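Local atomic coordinates of phosphodiesterase (Trypanosoma brucei brucei, PDB entry 5H2Q), a protein that belongs to the phosphodiesterase family of the HD clan, an all-helical fold built round a two-metal site, here modelled with zinc and magnesium. Residues I100-L104 and L237-G241; F139-T143 and E271-E277; E289-I295 and W331-L335. One frame throughout, in Å; residues are numbered along the deposited sequence.

Contact 1 (I100-L104 and L237-G241); sequences IYTFL and LMKAG
Phe103 and Ile100 of helix 90-105 meet Leu237, Ala240 and Gly241 of helix 227-242 in the all-helical core of the phosphodiesterase fold, an instructive case of two helices brought together by apolar side chains and one glycine. The segment axes come within 9.9 Å and run at 127° to each other, so the helices cross rather than lie side by side, and no hydrogen bond passes between them.

The aromatic part of the contact belongs to Phe103. Its ring carbon CE2 lies 3.6 Å from Ala240 CB, while the same edge of the ring faces the peptide link between Ala240 and Gly241, with Gly241 N near the ring plane. Leu237 runs past Phe103 in the opposite direction and sets its CD2 3.9 Å from Phe103 CB.

Aliphatic contacts fill the rest. Leu237 divides its two methyls: CD2 goes to Phe103, and CD1 goes to Leu104 CD2 at 3.7 Å. Met238 starts out pointing away from helix 90-105, but bends at chi2 and chi3 (50° and 51°) and so swings its methyl CE back to 3.7 Å from Ile100 CD1. Leu121 of helix 115-127 touches Ile100, Leu237 and Met238, and Phe305 and Phe306 of helix 290-312 touch Ala240.

Ile100 also packs on backbone: its CG1 rests 3.6 Å from Leu237 O and 4.0 Å from Gly241 CA, with the CA atoms of Ile100 and Gly241 5.5 Å apart.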
loop_
_atom_site.group_PDB
_atom_site.type_symbol
_atom_site.label_atom_id
_atom_site.label_comp_id
_atom_site.label_asym_id
_atom_site.label_seq_id
_atom_site.Cartn_x
_atom_site.Cartn_y
_atom_site.Cartn_z
ATOM N N ILE A 100 -3.368 -4.449 5.391
ATOM C CA ILE A 100 -3.859 -5.588 4.617
ATOM C C ILE A 100 -3.863 -6.835 5.521
ATOM O O ILE A 100 -4.822 -7.599 5.505
ATOM C CB ILE A 100 -3.085 -5.782 3.307
ATOM C CG1 ILE A 100 -3.439 -4.624 2.311
ATOM C CG2 ILE A 100 -3.408 -7.128 2.667
ATOM C CD1 ILE A 100 -2.562 -4.611 1.125
ATOM N N TYR A 101 -2.819 -7.005 6.342
ATOM C CA TYR A 101 -2.787 -8.126 7.278
ATOM C C TYR A 101 -4.094 -8.127 8.134
ATOM O O TYR A 101 -4.725 -9.179 8.290
ATOM C CB TYR A 101 -1.573 -8.020 8.206
ATOM C CG TYR A 101 -1.444 -9.245 9.085
ATOM C CD1 TYR A 101 -2.160 -9.351 10.276
ATOM C CD2 TYR A 101 -0.621 -10.302 8.716
ATOM C CE1 TYR A 101 -2.079 -10.499 11.066
ATOM C CE2 TYR A 101 -0.540 -11.460 9.490
ATOM C CZ TYR A 101 -1.256 -11.546 10.672
ATOM O OH TYR A 101 -1.121 -12.664 11.465
ATOM N N THR A 102 -4.515 -6.951 8.629
ATOM C CA THR A 102 -5.760 -6.886 9.408
ATOM C C THR A 102 -6.966 -7.237 8.580
ATOM O O THR A 102 -7.890 -7.850 9.127
ATOM C CB THR A 102 -5.965 -5.558 10.136
ATOM O OG1 THR A 102 -6.275 -4.543 9.188
ATOM C CG2 THR A 102 -4.763 -5.149 11.023
ATOM N N PHE A 103 -7.004 -6.818 7.295
ATOM C CA PHE A 103 -8.157 -7.162 6.439
ATOM C C PHE A 103 -8.225 -8.649 6.261
ATOM O O PHE A 103 -9.292 -9.220 6.344
ATOM C CB PHE A 103 -8.085 -6.478 5.077
ATOM C CG PHE A 103 -8.124 -4.966 5.093
ATOM C CD1 PHE A 103 -8.621 -4.272 6.200
ATOM C CD2 PHE A 103 -7.678 -4.234 3.998
ATOM C CE1 PHE A 103 -8.682 -2.867 6.202
ATOM C CE2 PHE A 103 -7.741 -2.833 4.004
ATOM C CZ PHE A 103 -8.225 -2.163 5.107
ATOM N N LEU A 104 -7.064 -9.297 6.053
ATOM C CA LEU A 104 -7.038 -10.743 5.885
ATOM C C LEU A 104 -7.408 -11.501 7.138
ATOM O O LEU A 104 -8.240 -12.402 7.043
ATOM C CB LEU A 104 -5.626 -11.201 5.415
ATOM C CG LEU A 104 -5.194 -10.761 4.020
ATOM C CD1 LEU A 104 -3.705 -11.073 3.772
ATOM C CD2 LEU A 104 -6.064 -11.419 2.950
ATOM N N LEU A 237 -8.103 -5.775 -2.414
ATOM C CA LEU A 237 -7.483 -5.647 -1.107
ATOM C C LEU A 237 -6.245 -4.738 -1.135
ATOM O O LEU A 237 -6.014 -4.004 -0.185
ATOM C CB LEU A 237 -7.104 -7.025 -0.546
ATOM C CG LEU A 237 -8.220 -7.785 0.098
ATOM C CD1 LEU A 237 -7.701 -9.111 0.546
ATOM C CD2 LEU A 237 -8.794 -7.028 1.309
ATOM N N MET A 238 -5.445 -4.810 -2.202
ATOM C CA MET A 238 -4.288 -3.913 -2.376
ATOM C C MET A 238 -4.817 -2.474 -2.443
ATOM O O MET A 238 -4.320 -1.576 -1.753
ATOM C CB MET A 238 -3.562 -4.285 -3.686
ATOM C CG MET A 238 -2.192 -3.631 -3.880
ATOM S SD MET A 238 -0.982 -3.742 -2.516
ATOM C CE MET A 238 -0.985 -5.486 -2.142
ATOM N N LYS A 239 -5.856 -2.256 -3.268
ATOM C CA LYS A 239 -6.467 -0.931 -3.353
ATOM C C LYS A 239 -6.989 -0.470 -1.987
ATOM O O LYS A 239 -6.790 0.682 -1.634
ATOM C CB LYS A 239 -7.619 -0.971 -4.357
ATOM C CG LYS A 239 -7.129 -0.903 -5.786
ATOM C CD LYS A 239 -8.318 -0.852 -6.779
ATOM C CE LYS A 239 -9.226 0.364 -6.625
ATOM N NZ LYS A 239 -8.475 1.643 -6.467
ATOM N N ALA A 240 -7.670 -1.366 -1.215
ATOM C CA ALA A 240 -8.199 -1.059 0.110
ATOM C C ALA A 240 -7.105 -0.639 1.076
ATOM O O ALA A 240 -7.265 0.342 1.790
ATOM C CB ALA A 240 -8.992 -2.241 0.666
ATOM N N GLY A 241 -5.967 -1.334 1.063
ATOM C CA GLY A 241 -4.873 -0.911 1.921
ATOM C C GLY A 241 -4.364 0.462 1.528
ATOM O O GLY A 241 -4.113 1.303 2.387
#

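Contact 2 (F139-T143 and E271-E277); sequences FYLKT and EKERGVE
Lys142 and Glu271 form a salt bridge where helix 137-142 meets the C-terminal end of helix 250-274, which closes in a Schellman motif with Gly275 at positive phi. Lys142 NZ is 2.7 Å from Glu271 OE2 and approaches from above the carboxylate plane, 62° out of it. The same ammonium group donates to Glu277 O at 2.8 Å, so a single lysine ties together the last helical turn and the chain leaving it. Gln267 also donates to Glu271 OE2, which probably helps to hold the carboxylate in place.

Within segment 139-143, Thr143 OG1 and Thr143 N reach Phe139 O from opposite faces of its carbonyl plane, and the hydroxyl bond measures 2.7 Å.

Packing lies beside these bonds. With CG anti to the backbone N (chi1 -177°), Phe139 turns its ring edge to Glu271, with Phe139 CD2 3.7 Å from Glu271 CG. Thr143 CG2 lies over one face of that ring, toward its rim, and also touches the Arg274 chain, while Val276 CG1 packs against Lys142 O. Arg274 crosses Phe139 at about a right angle, the guanidinium and ring planes 71° apart, and Phe139 CZ sits over one guanidinium face, 3.6 Å from Arg274 NE.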
loop_
_atom_site.group_PDB
_atom_site.type_symbol
_atom_site.label_atom_id
_atom_site.label_comp_id
_atom_site.label_asym_id
_atom_site.label_seq_id
_atom_site.Cartn_x
_atom_site.Cartn_y
_atom_site.Cartn_z
ATOM N N PHE A 139 2.099 14.468 -13.178
ATOM C CA PHE A 139 3.315 15.305 -13.152
ATOM C C PHE A 139 4.324 14.884 -14.220
ATOM O O PHE A 139 4.871 15.745 -14.919
ATOM C CB PHE A 139 3.991 15.281 -11.766
ATOM C CG PHE A 139 5.210 16.177 -11.675
ATOM C CD1 PHE A 139 6.475 15.701 -12.014
ATOM C CD2 PHE A 139 5.093 17.500 -11.258
ATOM C CE1 PHE A 139 7.596 16.535 -11.950
ATOM C CE2 PHE A 139 6.213 18.338 -11.219
ATOM C CZ PHE A 139 7.452 17.847 -11.556
ATOM N N TYR A 140 4.604 13.575 -14.315
ATOM C CA TYR A 140 5.570 13.050 -15.279
ATOM C C TYR A 140 5.139 13.307 -16.716
ATOM O O TYR A 140 5.989 13.548 -17.567
ATOM C CB TYR A 140 5.799 11.549 -15.054
ATOM C CG TYR A 140 6.496 11.293 -13.742
ATOM C CD1 TYR A 140 7.883 11.366 -13.644
ATOM C CD2 TYR A 140 5.767 11.101 -12.570
ATOM C CE1 TYR A 140 8.531 11.192 -12.422
ATOM C CE2 TYR A 140 6.404 10.902 -11.347
ATOM C CZ TYR A 140 7.786 10.958 -11.278
ATOM O OH TYR A 140 8.414 10.821 -10.066
ATOM N N LEU A 141 3.833 13.284 -16.979
ATOM C CA LEU A 141 3.329 13.542 -18.331
ATOM C C LEU A 141 3.272 15.015 -18.696
ATOM O O LEU A 141 3.597 15.366 -19.831
ATOM C CB LEU A 141 1.969 12.872 -18.544
ATOM C CG LEU A 141 1.968 11.358 -18.291
ATOM C CD1 LEU A 141 0.550 10.841 -18.187
ATOM C CD2 LEU A 141 2.787 10.588 -19.362
ATOM N N LYS A 142 2.863 15.877 -17.751
ATOM C CA LYS A 142 2.752 17.326 -17.975
ATOM C C LYS A 142 4.120 17.967 -18.194
ATOM O O LYS A 142 4.212 18.944 -18.939
ATOM C CB LYS A 142 2.072 18.010 -16.775
ATOM C CG LYS A 142 0.597 17.694 -16.629
ATOM C CD LYS A 142 -0.055 18.510 -15.521
ATOM C CE LYS A 142 0.474 18.202 -14.136
ATOM N NZ LYS A 142 -0.327 18.891 -13.094
ATOM N N THR A 143 5.168 17.446 -17.516
ATOM C CA THR A 143 6.547 17.967 -17.572
ATOM C C THR A 143 7.407 17.259 -18.622
ATOM O O THR A 143 8.555 17.658 -18.849
ATOM C CB THR A 143 7.239 17.865 -16.199
ATOM O OG1 THR A 143 7.343 16.491 -15.824
ATOM C CG2 THR A 143 6.559 18.662 -15.126
ATOM N N GLU A 271 5.298 22.304 -9.704
ATOM C CA GLU A 271 4.540 22.591 -10.924
ATOM C C GLU A 271 4.536 24.098 -11.159
ATOM O O GLU A 271 4.742 24.527 -12.296
ATOM C CB GLU A 271 3.124 22.059 -10.807
ATOM C CG GLU A 271 3.081 20.541 -10.844
ATOM C CD GLU A 271 1.733 19.927 -10.543
ATOM O OE1 GLU A 271 0.970 20.484 -9.721
ATOM O OE2 GLU A 271 1.486 18.823 -11.063
ATOM N N LYS A 272 4.325 24.903 -10.081
ATOM C CA LYS A 272 4.380 26.373 -10.194
ATOM C C LYS A 272 5.760 26.818 -10.724
ATOM O O LYS A 272 5.821 27.658 -11.627
ATOM C CB LYS A 272 4.131 27.019 -8.836
ATOM C CG LYS A 272 2.665 27.065 -8.441
ATOM C CD LYS A 272 2.514 27.548 -7.019
ATOM C CE LYS A 272 1.052 27.551 -6.654
ATOM N NZ LYS A 272 0.855 28.009 -5.262
ATOM N N GLU A 273 6.856 26.227 -10.205
ATOM C CA GLU A 273 8.233 26.552 -10.629
ATOM C C GLU A 273 8.495 26.153 -12.103
ATOM O O GLU A 273 9.328 26.772 -12.766
ATOM C CB GLU A 273 9.286 25.878 -9.716
ATOM C CG GLU A 273 9.236 26.207 -8.231
ATOM C CD GLU A 273 9.287 27.666 -7.820
ATOM O OE1 GLU A 273 10.245 28.363 -8.218
ATOM O OE2 GLU A 273 8.397 28.097 -7.051
ATOM N N ARG A 274 7.803 25.115 -12.602
ATOM C CA ARG A 274 7.992 24.593 -13.955
ATOM C C ARG A 274 7.019 25.169 -14.991
ATOM O O ARG A 274 7.131 24.860 -16.182
ATOM C CB ARG A 274 7.949 23.062 -13.949
ATOM C CG ARG A 274 9.158 22.421 -13.285
ATOM C CD ARG A 274 8.925 20.949 -13.054
ATOM N NE ARG A 274 9.976 20.353 -12.230
ATOM C CZ ARG A 274 10.884 19.492 -12.676
ATOM N NH1 ARG A 274 10.881 19.111 -13.949
ATOM N NH2 ARG A 274 11.799 18.998 -11.851
ATOM N N GLY A 275 6.099 26.007 -14.535
ATOM C CA GLY A 275 5.096 26.633 -15.377
ATOM C C GLY A 275 4.026 25.690 -15.891
ATOM O O GLY A 275 3.471 25.944 -16.963
ATOM N N VAL A 276 3.730 24.581 -15.153
ATOM C CA VAL A 276 2.690 23.633 -15.582
ATOM C C VAL A 276 1.430 23.802 -14.727
ATOM O O VAL A 276 1.487 24.412 -13.660
ATOM C CB VAL A 276 3.129 22.134 -15.713
ATOM C CG1 VAL A 276 4.311 21.968 -16.663
ATOM C CG2 VAL A 276 3.440 21.519 -14.356
ATOM N N GLU A 277 0.291 23.286 -15.223
ATOM C CA GLU A 277 -1.013 23.346 -14.553
ATOM C C GLU A 277 -0.927 22.735 -13.137
ATOM O O GLU A 277 -0.301 21.682 -12.973
ATOM C CB GLU A 277 -2.051 22.577 -15.400
ATOM C CG GLU A 277 -3.475 22.636 -14.879
ATOM C CD GLU A 277 -4.483 22.026 -15.829
ATOM O OE1 GLU A 277 -5.071 22.784 -16.633
ATOM O OE2 GLU A 277 -4.658 20.787 -15.797
#

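Contact 3 (E289-I295 and W331-L335). With LLI ((4~{a}~{S},8~{a}~{R})-2-cycloheptyl-4-[4-methoxy-3-[2-(2-oxidanylideneimidazolidin-1-yl)ethoxy]phenyl]-4~{a},5,8,8~{a}-tetrahydrophthalazin-1-one), chain E.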
loop_
_atom_site.group_PDB
_atom_site.type_symbol
_atom_site.label_atom_id
_atom_site.label_comp_id
_atom_site.label_asym_id
_atom_site.label_seq_id
_atom_site.Cartn_x
_atom_site.Cartn_y
_atom_site.Cartn_z
ATOM N N GLU A 289 -9.089 23.849 3.672
ATOM C CA GLU A 289 -9.187 23.232 4.982
ATOM C C GLU A 289 -8.927 21.727 4.847
ATOM O O GLU A 289 -9.500 21.079 3.962
ATOM C CB GLU A 289 -10.584 23.460 5.565
ATOM C CG GLU A 289 -10.706 24.705 6.416
ATOM C CD GLU A 289 -11.893 24.646 7.355
ATOM O OE1 GLU A 289 -12.955 25.211 7.008
ATOM O OE2 GLU A 289 -11.773 23.994 8.418
ATOM N N LEU A 290 -8.032 21.195 5.688
ATOM C CA LEU A 290 -7.689 19.768 5.730
ATOM C C LEU A 290 -8.977 18.920 5.788
ATOM O O LEU A 290 -9.117 17.959 5.033
ATOM C CB LEU A 290 -6.787 19.510 6.956
ATOM C CG LEU A 290 -6.160 18.105 7.115
ATOM C CD1 LEU A 290 -5.238 17.764 5.954
ATOM C CD2 LEU A 290 -5.367 18.017 8.408
ATOM N N ALA A 291 -9.949 19.361 6.610
ATOM C CA ALA A 291 -11.264 18.762 6.834
ATOM C C ALA A 291 -12.072 18.629 5.542
ATOM O O ALA A 291 -12.640 17.567 5.296
ATOM C CB ALA A 291 -12.032 19.587 7.863
ATOM N N LYS A 292 -12.082 19.688 4.694
ATOM C CA LYS A 292 -12.763 19.697 3.389
ATOM C C LYS A 292 -12.149 18.649 2.443
ATOM O O LYS A 292 -12.886 17.937 1.751
ATOM C CB LYS A 292 -12.666 21.099 2.746
ATOM C CG LYS A 292 -13.657 22.101 3.307
ATOM C CD LYS A 292 -13.327 23.528 2.898
ATOM C CE LYS A 292 -14.270 24.513 3.547
ATOM N NZ LYS A 292 -13.722 25.894 3.540
ATOM N N GLY A 293 -10.814 18.573 2.424
ATOM C CA GLY A 293 -10.081 17.624 1.591
ATOM C C GLY A 293 -10.419 16.184 1.934
ATOM O O GLY A 293 -10.771 15.391 1.056
ATOM N N GLN A 294 -10.419 15.875 3.227
ATOM C CA GLN A 294 -10.742 14.514 3.711
ATOM C C GLN A 294 -12.208 14.120 3.455
ATOM O O GLN A 294 -12.480 12.989 3.026
ATOM C CB GLN A 294 -10.332 14.355 5.183
ATOM C CG GLN A 294 -8.806 14.289 5.374
ATOM C CD GLN A 294 -8.185 13.072 4.701
ATOM O OE1 GLN A 294 -8.344 11.933 5.153
ATOM N NE2 GLN A 294 -7.483 13.286 3.598
ATOM N N ILE A 295 -13.148 15.069 3.625
ATOM C CA ILE A 295 -14.565 14.809 3.344
ATOM C C ILE A 295 -14.779 14.459 1.858
ATOM O O ILE A 295 -15.508 13.516 1.555
ATOM C CB ILE A 295 -15.464 15.992 3.807
ATOM C CG1 ILE A 295 -15.433 16.118 5.341
ATOM C CG2 ILE A 295 -16.907 15.805 3.312
ATOM C CD1 ILE A 295 -15.965 17.448 5.910
ATOM N N TRP A 331 -14.286 15.313 10.828
ATOM C CA TRP A 331 -13.763 16.385 9.974
ATOM C C TRP A 331 -14.824 17.482 9.789
ATOM O O TRP A 331 -14.466 18.656 9.730
ATOM C CB TRP A 331 -13.264 15.869 8.623
ATOM C CG TRP A 331 -12.013 15.045 8.685
ATOM C CD1 TRP A 331 -11.880 13.742 8.304
ATOM C CD2 TRP A 331 -10.702 15.483 9.080
ATOM N NE1 TRP A 331 -10.581 13.331 8.467
ATOM C CE2 TRP A 331 -9.827 14.386 8.913
ATOM C CE3 TRP A 331 -10.174 16.701 9.553
ATOM C CZ2 TRP A 331 -8.463 14.463 9.213
ATOM C CZ3 TRP A 331 -8.817 16.782 9.827
ATOM C CH2 TRP A 331 -7.979 15.672 9.662
ATOM N N GLU A 332 -16.115 17.100 9.746
ATOM C CA GLU A 332 -17.254 18.026 9.653
ATOM C C GLU A 332 -17.282 18.974 10.877
ATOM O O GLU A 332 -17.616 20.151 10.731
ATOM C CB GLU A 332 -18.585 17.256 9.563
ATOM C CG GLU A 332 -18.950 16.786 8.164
ATOM C CD GLU A 332 -19.593 17.776 7.204
ATOM O OE1 GLU A 332 -19.494 19.005 7.428
ATOM O OE2 GLU A 332 -20.173 17.315 6.195
ATOM N N ARG A 333 -16.910 18.450 12.066
ATOM C CA ARG A 333 -16.844 19.195 13.330
ATOM C C ARG A 333 -15.678 20.186 13.319
ATOM O O ARG A 333 -15.808 21.282 13.867
ATOM C CB ARG A 333 -16.686 18.240 14.527
ATOM C CG ARG A 333 -17.865 17.291 14.763
ATOM C CD ARG A 333 -18.678 17.669 15.987
ATOM N NE ARG A 333 -19.667 18.703 15.684
ATOM C CZ ARG A 333 -20.068 19.639 16.540
ATOM N NH1 ARG A 333 -19.559 19.691 17.766
ATOM N NH2 ARG A 333 -20.971 20.538 16.173
ATOM N N VAL A 334 -14.531 19.781 12.716
ATOM C CA VAL A 334 -13.299 20.569 12.580
ATOM C C VAL A 334 -13.571 21.877 11.802
ATOM O O VAL A 334 -12.937 22.895 12.088
ATOM C CB VAL A 334 -12.154 19.701 11.963
ATOM C CG1 VAL A 334 -10.989 20.547 11.455
ATOM C CG2 VAL A 334 -11.659 18.662 12.960
ATOM N N LEU A 335 -14.536 21.844 10.853
ATOM C CA LEU A 335 -14.962 22.989 10.037
ATOM C C LEU A 335 -15.506 24.157 10.875
ATOM O O LEU A 335 -16.065 23.958 11.954
ATOM C CB LEU A 335 -16.010 22.563 8.993
ATOM C CG LEU A 335 -15.564 21.571 7.909
ATOM C CD1 LEU A 335 -16.760 21.002 7.180
ATOM C CD2 LEU A 335 -14.623 22.220 6.909
HETATM C C2 LLI E . -5.835 11.376 0.368
HETATM C C3 LLI E . -5.286 10.696 1.476
HETATM O O1 LLI E . -6.514 12.537 0.648
HETATM C C12 LLI E . -3.596 8.137 -2.774
HETATM C C14 LLI E . -2.840 8.456 -4.090
HETATM C C15 LLI E . -3.762 8.904 -5.221
HETATM C C16 LLI E . -4.492 6.900 -2.945
HETATM C C17 LLI E . -3.806 5.780 -3.690
HETATM C C18 LLI E . -1.974 7.259 -4.512
HETATM C C19 LLI E . -2.749 5.966 -4.481
HETATM C C21 LLI E . -5.851 10.208 -5.680
HETATM C C22 LLI E . -5.822 11.784 -5.594
HETATM C C23 LLI E . -7.253 9.593 -5.376
HETATM C C24 LLI E . -6.757 12.569 -6.515
HETATM C C25 LLI E . -8.455 10.028 -6.212
HETATM C C26 LLI E . -9.042 11.397 -5.852
HETATM C C27 LLI E . -8.213 12.674 -6.064
HETATM C C28 LLI E . -7.105 13.251 -0.449
HETATM C C29 LLI E . -7.685 14.516 0.116
HETATM C C4 LLI E . -5.569 10.924 -0.917
HETATM C C5 LLI E . -4.467 9.590 1.270
HETATM C C6 LLI E . -4.752 9.813 -1.121
HETATM C C7 LLI E . -4.203 9.160 -0.020
HETATM O O8 LLI E . -5.633 11.191 2.705
HETATM C C9 LLI E . -4.929 10.696 3.849
HETATM C C10 LLI E . -4.471 9.349 -2.500
HETATM N N11 LLI E . -5.030 10.062 -3.462
HETATM N N13 LLI E . -4.819 9.687 -4.763
HETATM O O20 LLI E . -3.590 8.591 -6.388
HETATM N N30 LLI E . -6.675 15.562 0.344
HETATM C C31 LLI E . -5.618 15.863 -0.625
HETATM C C32 LLI E . -6.368 16.071 1.577
HETATM C C33 LLI E . -4.824 16.958 0.078
HETATM N N34 LLI E . -5.300 16.873 1.449
HETATM O O35 LLI E . -7.002 15.861 2.603
HETATM O O HOH W 1 -9.902 10.836 7.247
#
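Trp331, a knob on helix 318-334, fits into a hole formed by Leu290, Ala291, Gln294 and Ile295 at the start of helix 290-312, and Gln294 carries the contact on to the bound ligand LLI. The indole has its CG anti to the carbonyl carbon, which carries it over helix 290-312, where one face meets Gln294. Gln294 CB stands over the five-membered ring, 3.6 Å from its centroid, in a CH-pi contact. Leu290 CD2 comes obliquely to the six-membered ring, 3.7 Å from Trp331 CH2, and Ala291 CB lies 3.2 Å from Trp331 O.

Beyond CB, Gln294 bends at chi2 (-63°), carrying its amide away from the indole toward LLI, with amide and ring planes 70° apart. Gln294 NE2 donates to LLI O35 at 2.8 Å in a nearly straight bond (175°) and to LLI O8 at 2.9 Å; a third bond, to O1, is weak and must share one of the two hydrogens. At the amide's other end, a water donates to Gln294 OE1 and accepts from Trp331 NE1.

Ile295 CD1 reaches Glu332 CG and touches the poorly ordered Leu335, the last modelled residue, while Glu332 pairs with Arg328. Thr261 of helix 250-274 also hydrogen-bonds LLI.

With its carbonyl oxygen tied through water to the indole, the Gln294 amide is probably held with its NH2 toward the ligand, which would make Trp331 a second-shell residue of this pocket.

Overall arrangement
Contact 1 is core and wholly buried, whereas contacts 2 and 3 are partly buried and lie farther out, their centres about 26 and 24 Å from the centre of the chain. Chemistry follows place: contact 1 relies on apolar side chains with no hydrogen bond between its segments, contact 2 adds a salt bridge at a helix end, and contact 3 combines an indole knob with a water and a ligand. None touches another; the nearest atoms of contacts 1 and 3 are about 12 Å apart. Shared helices relate them nonetheless: helix 250-274 ends in contact 2 and flanks contact 3, and helix 290-312 begins in contact 3 and farther along touches Ala240 of contact 1.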